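Local coordinates for nucleoporin NUP82 (Saccharomyces cerevisiae, PDB 3PBP), which serves as a structural component of the yeast nuclear pore complex, its N-terminal domain binding the nucleoporin NUP116, at residues V243-F255 with M333-N345. The protein carries 1 engineered substitution. Residues are numbered along the deposited sequence; the frame is centred on the assembly and turned at random.
Sequences VIVKRNVIKQLQF and MSMSWDVDNYVYN
Asn-248 of the helix and Tyr-342 of the loop come from opposite directions and meet in the tightly packed, buried part of this contact. The amide nitrogen ND2 of Asn-248 lies over one face of the tyrosine ring, offset toward the rim, 3.0 Å from CZ. The two planes are nearly perpendicular, at 88°. Tyr-342 holds CG anti to its backbone nitrogen (chi1 -174°), which sends the ring toward the helix. Its OH pairs with Ser-334 OG at 2.8 Å, a bond that ties the ring to the start of the loop. An alanine in place of Tyr-342 would probably leave Ser-334 OG without this mate and open a gap beside Asn-248 and Val-245. Next door, Val-245 CG1 makes a CH-pi contact over the face of Tyr-344, 3.8 Å from the ring centroid. One turn beyond Asn-248, Gln-252 OE1 accepts the backbone N-H of Met-335 (N to OE1 2.7 Å), while its NE2 bonds Ser-230. Trp-337 turns an edge to the face of Phe-255, with planes at 79°, and its NE1 bonds Tyr-276 O. The solvent side is looser and polar. There the exposed Arg-247 forms a salt bridge from NH1 to Asp-338 OD2 at 2.5 Å, guanidinium and carboxylate nearly coplanar. Lys-251 NZ stays at a long 4.0 Å from OD2. This is a long loop within one beta-propeller blade, joining antiparallel strands 323-329 and 347-355, packed against helix 243-262.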
loop_
_atom_site.group_PDB
_atom_site.type_symbol
_atom_site.label_atom_id
_atom_site.label_comp_id
_atom_site.label_asym_id
_atom_site.label_seq_id
_atom_site.Cartn_x
_atom_site.Cartn_y
_atom_site.Cartn_z
ATOM N N VAL A 243 -0.605 9.675 -24.501
ATOM C CA VAL A 243 -1.920 10.291 -24.335
ATOM C C VAL A 243 -2.548 10.036 -22.971
ATOM O O VAL A 243 -3.165 10.934 -22.394
ATOM C CB VAL A 243 -2.901 9.815 -25.427
ATOM C CG1 VAL A 243 -4.273 10.429 -25.206
ATOM C CG2 VAL A 243 -2.370 10.205 -26.793
ATOM N N ILE A 244 -2.413 8.812 -22.467
ATOM C CA ILE A 244 -2.955 8.457 -21.156
ATOM C C ILE A 244 -2.276 9.279 -20.042
ATOM O O ILE A 244 -2.950 9.750 -19.116
ATOM C CB ILE A 244 -2.781 6.951 -20.885
ATOM C CG1 ILE A 244 -3.635 6.164 -21.882
ATOM C CG2 ILE A 244 -3.174 6.615 -19.449
ATOM C CD1 ILE A 244 -3.497 4.662 -21.782
ATOM N N VAL A 245 -0.954 9.458 -20.144
ATOM C CA VAL A 245 -0.192 10.244 -19.178
ATOM C C VAL A 245 -0.645 11.703 -19.215
ATOM O O VAL A 245 -0.928 12.309 -18.175
ATOM C CB VAL A 245 1.321 10.206 -19.484
ATOM C CG1 VAL A 245 2.067 11.192 -18.587
ATOM C CG2 VAL A 245 1.849 8.823 -19.268
ATOM N N LYS A 246 -0.704 12.257 -20.423
ATOM C CA LYS A 246 -1.116 13.637 -20.639
ATOM C C LYS A 246 -2.464 13.898 -19.970
ATOM O O LYS A 246 -2.692 14.956 -19.361
ATOM C CB LYS A 246 -1.223 13.900 -22.139
ATOM C CG LYS A 246 -0.692 15.254 -22.591
ATOM C CD LYS A 246 -0.645 15.321 -24.108
ATOM C CE LYS A 246 0.584 16.056 -24.588
ATOM N NZ LYS A 246 0.987 15.533 -25.927
ATOM N N ARG A 247 -3.360 12.927 -20.085
ATOM C CA ARG A 247 -4.675 13.056 -19.488
ATOM C C ARG A 247 -4.577 13.179 -17.959
ATOM O O ARG A 247 -5.165 14.090 -17.351
ATOM C CB ARG A 247 -5.532 11.852 -19.865
ATOM C CG ARG A 247 -6.943 11.970 -19.373
ATOM C CD ARG A 247 -7.746 10.749 -19.697
ATOM N NE ARG A 247 -8.998 10.786 -18.956
ATOM C CZ ARG A 247 -9.388 9.839 -18.116
ATOM N NH1 ARG A 247 -8.615 8.775 -17.920
ATOM N NH2 ARG A 247 -10.540 9.968 -17.465
ATOM N N ASN A 248 -3.823 12.262 -17.350
ATOM C CA ASN A 248 -3.630 12.261 -15.899
ATOM C C ASN A 248 -3.007 13.562 -15.389
ATOM O O ASN A 248 -3.490 14.138 -14.417
ATOM C CB ASN A 248 -2.738 11.086 -15.460
ATOM C CG ASN A 248 -3.480 9.758 -15.394
ATOM O OD1 ASN A 248 -4.703 9.710 -15.269
ATOM N ND2 ASN A 248 -2.728 8.671 -15.450
ATOM N N VAL A 249 -1.926 14.004 -16.035
ATOM C CA VAL A 249 -1.239 15.226 -15.645
ATOM C C VAL A 249 -2.199 16.405 -15.678
ATOM O O VAL A 249 -2.185 17.250 -14.779
ATOM C CB VAL A 249 -0.041 15.509 -16.577
ATOM C CG1 VAL A 249 0.586 16.838 -16.238
ATOM C CG2 VAL A 249 0.968 14.406 -16.449
ATOM N N ILE A 250 -3.033 16.464 -16.713
ATOM C CA ILE A 250 -3.993 17.554 -16.816
ATOM C C ILE A 250 -5.046 17.398 -15.732
ATOM O O ILE A 250 -5.485 18.382 -15.139
ATOM C CB ILE A 250 -4.658 17.588 -18.198
ATOM C CG1 ILE A 250 -3.641 18.110 -19.221
ATOM C CG2 ILE A 250 -5.914 18.461 -18.160
ATOM C CD1 ILE A 250 -4.114 18.019 -20.645
ATOM N N LYS A 251 -5.440 16.159 -15.466
ATOM C CA LYS A 251 -6.416 15.908 -14.419
ATOM C C LYS A 251 -5.840 16.310 -13.074
ATOM O O LYS A 251 -6.528 16.901 -12.239
ATOM C CB LYS A 251 -6.779 14.436 -14.363
ATOM C CG LYS A 251 -7.854 14.029 -15.308
ATOM C CD LYS A 251 -8.333 12.662 -14.934
ATOM C CE LYS A 251 -9.820 12.578 -15.104
ATOM N NZ LYS A 251 -10.399 11.573 -14.174
ATOM N N GLN A 252 -4.572 15.971 -12.863
ATOM C CA GLN A 252 -3.912 16.293 -11.610
ATOM C C GLN A 252 -3.935 17.796 -11.390
ATOM O O GLN A 252 -4.310 18.275 -10.326
ATOM C CB GLN A 252 -2.462 15.798 -11.600
ATOM C CG GLN A 252 -1.781 16.054 -10.260
ATOM C CD GLN A 252 -0.404 15.444 -10.152
ATOM O OE1 GLN A 252 -0.150 14.342 -10.645
ATOM N NE2 GLN A 252 0.490 16.146 -9.480
ATOM N N LEU A 253 -3.542 18.544 -12.408
ATOM C CA LEU A 253 -3.526 19.985 -12.281
ATOM C C LEU A 253 -4.914 20.564 -12.044
ATOM O O LEU A 253 -5.057 21.536 -11.313
ATOM C CB LEU A 253 -2.910 20.623 -13.520
ATOM C CG LEU A 253 -2.782 22.145 -13.438
ATOM C CD1 LEU A 253 -1.939 22.563 -12.227
ATOM C CD2 LEU A 253 -2.149 22.631 -14.730
ATOM N N GLN A 254 -5.935 19.973 -12.661
ATOM C CA GLN A 254 -7.297 20.463 -12.476
ATOM C C GLN A 254 -7.721 20.195 -11.049
ATOM O O GLN A 254 -8.300 21.060 -10.392
ATOM C CB GLN A 254 -8.271 19.768 -13.423
ATOM C CG GLN A 254 -7.972 20.000 -14.878
ATOM C CD GLN A 254 -8.835 19.150 -15.807
ATOM O OE1 GLN A 254 -9.353 18.095 -15.412
ATOM N NE2 GLN A 254 -8.973 19.597 -17.058
ATOM N N PHE A 255 -7.424 18.996 -10.568
ATOM C CA PHE A 255 -7.781 18.605 -9.214
ATOM C C PHE A 255 -7.074 19.457 -8.159
ATOM O O PHE A 255 -7.718 20.027 -7.273
ATOM C CB PHE A 255 -7.447 17.121 -9.006
ATOM C CG PHE A 255 -7.601 16.657 -7.588
ATOM C CD1 PHE A 255 -8.849 16.621 -6.981
ATOM C CD2 PHE A 255 -6.493 16.269 -6.850
ATOM C CE1 PHE A 255 -8.993 16.205 -5.654
ATOM C CE2 PHE A 255 -6.628 15.850 -5.515
ATOM C CZ PHE A 255 -7.882 15.819 -4.923
HETATM N N MSE A 333 5.706 11.047 -9.673
HETATM C CA MSE A 333 4.526 10.345 -10.140
HETATM C C MSE A 333 3.442 11.343 -10.490
HETATM O O MSE A 333 3.468 12.500 -10.062
HETATM C CB MSE A 333 3.949 9.442 -9.056
HETATM C CG MSE A 333 4.831 8.321 -8.549
HETATM SE SE MSE A 333 3.990 7.519 -6.941
HETATM C CE MSE A 333 2.516 6.592 -7.821
ATOM N N SER A 334 2.480 10.876 -11.273
ATOM C CA SER A 334 1.337 11.687 -11.634
ATOM C C SER A 334 0.174 10.948 -11.002
ATOM O O SER A 334 0.210 9.720 -10.835
ATOM C CB SER A 334 1.136 11.732 -13.142
ATOM O OG SER A 334 0.659 10.485 -13.629
HETATM N N MSE A 335 -0.845 11.693 -10.618
HETATM C CA MSE A 335 -2.014 11.079 -10.029
HETATM C C MSE A 335 -2.778 10.297 -11.097
HETATM O O MSE A 335 -2.754 10.651 -12.273
HETATM C CB MSE A 335 -2.884 12.159 -9.411
HETATM C CG MSE A 335 -2.289 12.683 -8.141
HETATM SE SE MSE A 335 -3.172 14.239 -7.433
HETATM C CE MSE A 335 -4.913 13.549 -7.161
ATOM N N SER A 336 -3.440 9.222 -10.686
ATOM C CA SER A 336 -4.189 8.394 -11.615
ATOM C C SER A 336 -5.404 7.779 -10.927
ATOM O O SER A 336 -5.319 7.306 -9.797
ATOM C CB SER A 336 -3.282 7.299 -12.173
ATOM O OG SER A 336 -3.969 6.509 -13.124
ATOM N N TRP A 337 -6.535 7.787 -11.621
ATOM C CA TRP A 337 -7.762 7.254 -11.058
ATOM C C TRP A 337 -8.354 6.091 -11.844
ATOM O O TRP A 337 -8.740 5.101 -11.232
ATOM C CB TRP A 337 -8.803 8.360 -10.951
ATOM C CG TRP A 337 -8.500 9.455 -9.957
ATOM C CD1 TRP A 337 -9.028 9.588 -8.704
ATOM C CD2 TRP A 337 -7.732 10.643 -10.194
ATOM N NE1 TRP A 337 -8.649 10.790 -8.154
ATOM C CE2 TRP A 337 -7.854 11.456 -9.049
ATOM C CE3 TRP A 337 -6.952 11.100 -11.264
ATOM C CZ2 TRP A 337 -7.239 12.706 -8.951
ATOM C CZ3 TRP A 337 -6.336 12.348 -11.159
ATOM C CH2 TRP A 337 -6.483 13.131 -10.012
ATOM N N ASP A 338 -8.430 6.211 -13.177
ATOM C CA ASP A 338 -8.990 5.154 -14.043
ATOM C C ASP A 338 -7.983 4.120 -14.503
ATOM O O ASP A 338 -8.109 2.932 -14.228
ATOM C CB ASP A 338 -9.567 5.713 -15.333
ATOM C CG ASP A 338 -10.221 7.032 -15.148
ATOM O OD1 ASP A 338 -11.157 7.106 -14.334
ATOM O OD2 ASP A 338 -9.799 7.991 -15.823
ATOM N N VAL A 339 -7.000 4.595 -15.252
ATOM C CA VAL A 339 -5.969 3.751 -15.837
ATOM C C VAL A 339 -5.567 2.487 -15.079
ATOM O O VAL A 339 -5.019 2.559 -13.977
ATOM C CB VAL A 339 -4.709 4.583 -16.116
ATOM C CG1 VAL A 339 -3.808 3.836 -17.061
ATOM C CG2 VAL A 339 -5.092 5.936 -16.684
ATOM N N ASP A 340 -5.854 1.330 -15.679
ATOM C CA ASP A 340 -5.480 0.045 -15.096
ATOM C C ASP A 340 -4.013 -0.180 -15.395
ATOM O O ASP A 340 -3.516 0.223 -16.442
ATOM C CB ASP A 340 -6.239 -1.121 -15.723
ATOM C CG ASP A 340 -7.724 -1.034 -15.516
ATOM O OD1 ASP A 340 -8.142 -0.706 -14.387
ATOM O OD2 ASP A 340 -8.468 -1.308 -16.485
ATOM N N ASN A 341 -3.322 -0.843 -14.484
ATOM C CA ASN A 341 -1.907 -1.117 -14.677
ATOM C C ASN A 341 -1.121 0.112 -15.106
ATOM O O ASN A 341 -0.190 0.026 -15.909
ATOM C CB ASN A 341 -1.752 -2.225 -15.699
ATOM C CG ASN A 341 -2.508 -3.457 -15.297
ATOM O OD1 ASN A 341 -2.173 -4.102 -14.297
ATOM N ND2 ASN A 341 -3.559 -3.787 -16.052
ATOM N N TYR A 342 -1.504 1.260 -14.567
ATOM C CA TYR A 342 -0.798 2.478 -14.880
ATOM C C TYR A 342 0.566 2.403 -14.225
ATOM O O TYR A 342 0.706 2.078 -13.046
ATOM C CB TYR A 342 -1.538 3.690 -14.338
ATOM C CG TYR A 342 -0.932 5.011 -14.738
ATOM C CD1 TYR A 342 -0.849 5.390 -16.074
ATOM C CD2 TYR A 342 -0.505 5.916 -13.778
ATOM C CE1 TYR A 342 -0.367 6.642 -16.442
ATOM C CE2 TYR A 342 -0.020 7.175 -14.130
ATOM C CZ TYR A 342 0.041 7.529 -15.461
ATOM O OH TYR A 342 0.474 8.785 -15.800
ATOM N N VAL A 343 1.574 2.666 -15.024
ATOM C CA VAL A 343 2.935 2.700 -14.556
ATOM C C VAL A 343 3.326 4.015 -15.191
ATOM O O VAL A 343 2.696 4.428 -16.167
ATOM C CB VAL A 343 3.778 1.573 -15.160
ATOM C CG1 VAL A 343 5.245 1.898 -14.970
ATOM C CG2 VAL A 343 3.451 0.255 -14.496
ATOM N N TYR A 344 4.326 4.685 -14.650
ATOM C CA TYR A 344 4.767 5.951 -15.213
ATOM C C TYR A 344 5.479 6.662 -14.108
ATOM O O TYR A 344 4.887 7.104 -13.135
ATOM C CB TYR A 344 3.616 6.829 -15.725
ATOM C CG TYR A 344 4.134 8.161 -16.222
ATOM C CD1 TYR A 344 4.979 8.236 -17.340
ATOM C CD2 TYR A 344 3.903 9.332 -15.499
ATOM C CE1 TYR A 344 5.597 9.444 -17.714
ATOM C CE2 TYR A 344 4.513 10.544 -15.862
ATOM C CZ TYR A 344 5.363 10.590 -16.967
ATOM O OH TYR A 344 6.005 11.774 -17.280
ATOM N N ASN A 345 6.777 6.756 -14.266
ATOM C CA ASN A 345 7.591 7.368 -13.261
ATOM C C ASN A 345 7.435 6.624 -11.943
ATOM O O ASN A 345 7.732 7.162 -10.870
ATOM C CB ASN A 345 7.244 8.850 -13.154
ATOM C CG ASN A 345 7.710 9.625 -14.370
ATOM O OD1 ASN A 345 8.223 9.041 -15.327
ATOM N ND2 ASN A 345 7.534 10.939 -14.340
#